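Local coordinates for major capsid protein (Faustovirus, PDB 5J7O), which builds the icosahedral capsid shell of a large double-stranded DNA virus from trimers of double jelly-roll subunits, at the interface of chains A and B. Coordinates in Å, arbitrary orientation; residue numbers count along the deposited sequence, not the author numbering. Chains: chain A/B, major capsid protein.

Contact 1: the interface of chains A and B. Residues chain A 73, 102-104; chain B 548, 552-553.
The ring of B:Tyr548 is covered on one face by A:Val104, whose CG1 methyl stands over the ring centre, 3.7 Å from the centroid, in a CH-pi contact. CB and CG2 of the same valine reach the CE2 side of the ring. On the opposite face, and within its own chain, CB of B:Asn552 lies offset toward the rim. OD2 of A:Asp102 lies at the edge, in the ring plane, though its carboxylate is turned 35° from the ring; the phenol OH of B:Tyr548 donates a short hydrogen bond of 2.6 Å to A:Asp102 OD2. This bond uses the anti side of OD2. The syn side is taken by A:Tyr73, whose OH donates at 2.7 Å to A:Asp102 OD2, so two phenols, one from each chain, grip one carboxylate oxygen. Both hydroxyls lie about 20° out of the carboxylate plane. A chi1 of 57° sets CG of A:Asp102 between its backbone N and carbonyl carbon, turning the carboxylate from strand 99-109 toward both hydroxyls. Because A:Tyr73 OH already donates a hydrogen bond to the aspartate, it would be expected to accept from B:Tyr553, although the direction of that bond is not fixed by the coordinates. Amide atom ND2 of B:Asn552 lies over a face of the B:Tyr553 ring, offset toward its rim. This patch between two subunits of the capsomer thus joins helix 542-552 and the residue just after it to strands 69-76 and 99-109 through a chain of hydrogen bonds linking three phenol hydroxyls and a carboxylate. The chain ends at the phenol pair, with A:Tyr73 OH 2.8 Å from B:Tyr553 OH.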
loop_
_atom_site.group_PDB
_atom_site.type_symbol
_atom_site.label_atom_id
_atom_site.label_comp_id
_atom_site.label_asym_id
_atom_site.label_seq_id
_atom_site.Cartn_x
_atom_site.Cartn_y
_atom_site.Cartn_z
ATOM N N TYR A 73 -29.806 -3.046 -13.925
ATOM C CA TYR A 73 -29.304 -1.772 -14.410
ATOM C C TYR A 73 -29.898 -1.442 -15.776
ATOM O O TYR A 73 -30.381 -2.314 -16.504
ATOM C CB TYR A 73 -27.778 -1.794 -14.493
ATOM C CG TYR A 73 -27.095 -1.710 -13.149
ATOM C CD1 TYR A 73 -26.755 -0.481 -12.602
ATOM C CD2 TYR A 73 -26.796 -2.856 -12.425
ATOM C CE1 TYR A 73 -26.132 -0.394 -11.375
ATOM C CE2 TYR A 73 -26.172 -2.779 -11.194
ATOM C CZ TYR A 73 -25.843 -1.545 -10.674
ATOM O OH TYR A 73 -25.223 -1.458 -9.449
ATOM N N ASP A 102 -28.349 3.308 -7.140
ATOM C CA ASP A 102 -26.999 3.764 -7.449
ATOM C C ASP A 102 -26.850 4.094 -8.930
ATOM O O ASP A 102 -27.415 3.420 -9.796
ATOM C CB ASP A 102 -25.973 2.705 -7.037
ATOM C CG ASP A 102 -26.220 1.360 -7.691
ATOM O OD1 ASP A 102 -27.039 0.581 -7.160
ATOM O OD2 ASP A 102 -25.583 1.077 -8.727
ATOM N N MET A 103 -26.075 5.141 -9.214
ATOM C CA MET A 103 -25.883 5.632 -10.569
ATOM C C MET A 103 -24.400 5.762 -10.883
ATOM O O MET A 103 -23.585 6.078 -10.012
ATOM C CB MET A 103 -26.565 6.990 -10.781
ATOM C CG MET A 103 -28.075 6.958 -10.665
ATOM S SD MET A 103 -28.813 8.537 -11.120
ATOM C CE MET A 103 -30.548 8.174 -10.879
ATOM N N VAL A 104 -24.064 5.518 -12.150
ATOM C CA VAL A 104 -22.705 5.680 -12.652
ATOM C C VAL A 104 -22.799 6.060 -14.123
ATOM O O VAL A 104 -23.707 5.627 -14.838
ATOM C CB VAL A 104 -21.861 4.399 -12.438
ATOM C CG1 VAL A 104 -22.404 3.242 -13.262
ATOM C CG2 VAL A 104 -20.399 4.656 -12.754
ATOM N N TYR B 548 -16.619 -1.250 -11.339
ATOM C CA TYR B 548 -17.765 -0.580 -10.731
ATOM C C TYR B 548 -18.453 -1.463 -9.696
ATOM O O TYR B 548 -18.689 -1.032 -8.562
ATOM C CB TYR B 548 -18.769 -0.141 -11.794
ATOM C CG TYR B 548 -19.988 0.480 -11.163
ATOM C CD1 TYR B 548 -21.225 -0.147 -11.217
ATOM C CD2 TYR B 548 -19.889 1.677 -10.468
ATOM C CE1 TYR B 548 -22.336 0.418 -10.620
ATOM C CE2 TYR B 548 -20.990 2.246 -9.867
ATOM C CZ TYR B 548 -22.211 1.615 -9.947
ATOM O OH TYR B 548 -23.310 2.186 -9.349
ATOM N N ASN B 552 -18.886 -0.647 -5.638
ATOM C CA ASN B 552 -20.149 -0.196 -5.064
ATOM C C ASN B 552 -20.640 -1.134 -3.967
ATOM O O ASN B 552 -21.052 -0.681 -2.893
ATOM C CB ASN B 552 -21.201 -0.062 -6.167
ATOM C CG ASN B 552 -22.517 0.491 -5.656
ATOM O OD1 ASN B 552 -22.625 1.677 -5.345
ATOM N ND2 ASN B 552 -23.530 -0.364 -5.577
ATOM N N TYR B 553 -20.596 -2.438 -4.212
ATOM C CA TYR B 553 -21.219 -3.423 -3.341
ATOM C C TYR B 553 -20.218 -4.030 -2.365
ATOM O O TYR B 553 -19.000 -3.927 -2.533
ATOM C CB TYR B 553 -21.856 -4.544 -4.166
ATOM C CG TYR B 553 -23.027 -4.118 -5.019
ATOM C CD1 TYR B 553 -22.836 -3.644 -6.311
ATOM C CD2 TYR B 553 -24.327 -4.205 -4.540
ATOM C CE1 TYR B 553 -23.905 -3.261 -7.095
ATOM C CE2 TYR B 553 -25.402 -3.825 -5.317
ATOM C CZ TYR B 553 -25.187 -3.353 -6.593
ATOM O OH TYR B 553 -26.256 -2.973 -7.372
#

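Contact 2: the interface of chains A and B. Residues chain A 273-276; chain B 278-280.
With chi1 at -66°, B:Val280 holds CG1 anti to its carbonyl carbon and CG2 between the backbone N and that carbon, and the two methyls divide their contacts between A:Leu276 and A:Arg274. CG1 of B:Val280 meets the CD1 methyl of A:Leu276 at 3.7 Å, the two side chains crossing at about a right angle. CG2 of B:Val280 turns to the stem of A:Arg274, touching CG of A:Arg274 at 3.8 Å and also lying beside NE. The arginine leaves its strand with chi1 at 52° and then runs extended from CG to NE, so that its chain passes obliquely along the valine as far as NE, and the rest of the guanidinium continues beyond it. These side chains share one side of the paired strands, while A:Lys275 and B:Val279 point to the other.

Beneath them the backbones pair as antiparallel beta strands, A:Arg274 facing B:Val280, A:Lys275 facing B:Val279 and A:Leu276 facing B:Gln278. A:Arg274 and B:Val280 exchange a reciprocal pair of bonds: A:Arg274 N donates to B:Val280 O at 3.2 Å, and B:Val280 N returns a bond of 3.1 Å to A:Arg274 O. Farther along, A:Leu276 N donates to B:Gln278 O at 2.9 Å. B:Val279 packs CB against A:Arg274 O, adding a van der Waals contact beside the paired backbones.

Both segments belong to strand 273-280 in their respective chains, its early residues in chain A meeting its last ones in chain B. The site therefore joins neighbouring subunits by pairing the edges of two strands, capped by a small apolar cluster, and probably contributes to the stability of the capsid protein trimer.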
loop_
_atom_site.group_PDB
_atom_site.type_symbol
_atom_site.label_atom_id
_atom_site.label_comp_id
_atom_site.label_asym_id
_atom_site.label_seq_id
_atom_site.Cartn_x
_atom_site.Cartn_y
_atom_site.Cartn_z
ATOM N N ALA A 273 18.264 -11.698 -2.753
ATOM C CA ALA A 273 17.124 -10.799 -2.841
ATOM C C ALA A 273 17.146 -10.038 -4.158
ATOM O O ALA A 273 18.206 -9.792 -4.740
ATOM C CB ALA A 273 17.103 -9.808 -1.671
ATOM N N ARG A 274 15.953 -9.664 -4.613
ATOM C CA ARG A 274 15.760 -8.854 -5.805
ATOM C C ARG A 274 14.887 -7.658 -5.451
ATOM O O ARG A 274 14.146 -7.676 -4.465
ATOM C CB ARG A 274 15.109 -9.661 -6.934
ATOM C CG ARG A 274 13.845 -10.371 -6.494
ATOM C CD ARG A 274 13.118 -11.036 -7.643
ATOM N NE ARG A 274 11.994 -11.828 -7.154
ATOM C CZ ARG A 274 10.986 -12.249 -7.909
ATOM N NH1 ARG A 274 10.951 -11.949 -9.201
ATOM N NH2 ARG A 274 10.009 -12.964 -7.372
ATOM N N LYS A 275 14.971 -6.620 -6.275
ATOM C CA LYS A 275 14.240 -5.387 -6.026
ATOM C C LYS A 275 12.869 -5.409 -6.688
ATOM O O LYS A 275 12.670 -6.019 -7.742
ATOM C CB LYS A 275 15.020 -4.176 -6.539
ATOM C CG LYS A 275 16.200 -3.764 -5.686
ATOM C CD LYS A 275 16.975 -2.650 -6.364
ATOM C CE LYS A 275 18.192 -2.256 -5.556
ATOM N NZ LYS A 275 19.145 -1.455 -6.370
ATOM N N LEU A 276 11.923 -4.729 -6.050
ATOM C CA LEU A 276 10.662 -4.353 -6.664
ATOM C C LEU A 276 10.668 -2.853 -6.922
ATOM O O LEU A 276 11.260 -2.078 -6.165
ATOM C CB LEU A 276 9.467 -4.710 -5.774
ATOM C CG LEU A 276 9.212 -6.167 -5.391
ATOM C CD1 LEU A 276 7.958 -6.263 -4.533
ATOM C CD2 LEU A 276 9.091 -7.044 -6.626
ATOM N N GLN B 278 11.706 -1.421 -2.087
ATOM C CA GLN B 278 11.187 -2.671 -1.561
ATOM C C GLN B 278 11.964 -3.838 -2.150
ATOM O O GLN B 278 12.270 -3.854 -3.347
ATOM C CB GLN B 278 9.696 -2.821 -1.866
ATOM C CG GLN B 278 8.856 -1.678 -1.334
ATOM C CD GLN B 278 7.570 -2.150 -0.693
ATOM O OE1 GLN B 278 7.298 -1.853 0.470
ATOM N NE2 GLN B 278 6.766 -2.888 -1.450
ATOM N N VAL B 279 12.292 -4.804 -1.299
ATOM C CA VAL B 279 12.980 -6.015 -1.718
ATOM C C VAL B 279 12.167 -7.215 -1.262
ATOM O O VAL B 279 11.457 -7.165 -0.253
ATOM C CB VAL B 279 14.420 -6.090 -1.160
ATOM C CG1 VAL B 279 15.263 -4.942 -1.695
ATOM C CG2 VAL B 279 14.399 -6.083 0.359
ATOM N N VAL B 280 12.264 -8.297 -2.026
ATOM C CA VAL B 280 11.678 -9.577 -1.662
ATOM C C VAL B 280 12.780 -10.622 -1.689
ATOM O O VAL B 280 13.724 -10.538 -2.483
ATOM C CB VAL B 280 10.514 -9.971 -2.600
ATOM C CG1 VAL B 280 9.346 -9.008 -2.436
ATOM C CG2 VAL B 280 10.983 -10.002 -4.047
#

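About 38 Å separates the centres of the C-alpha atoms of contact 1 and contact 2, and the two share no residue or secondary-structure element. Contact 1 is between unlike elements, strands 69-76 and 99-109 of chain A against the end of helix 542-552 of chain B, whereas contact 2 pairs strand 273-280 of the two copies antiparallel. The whole interface is not an exact two-fold, which fits a trimer. Contact 1 combines side-chain hydrogen bonds with ring packing, and contact 2 rests largely on backbone pairing; being well separated, they would be expected to limit rocking between neighbouring subunits.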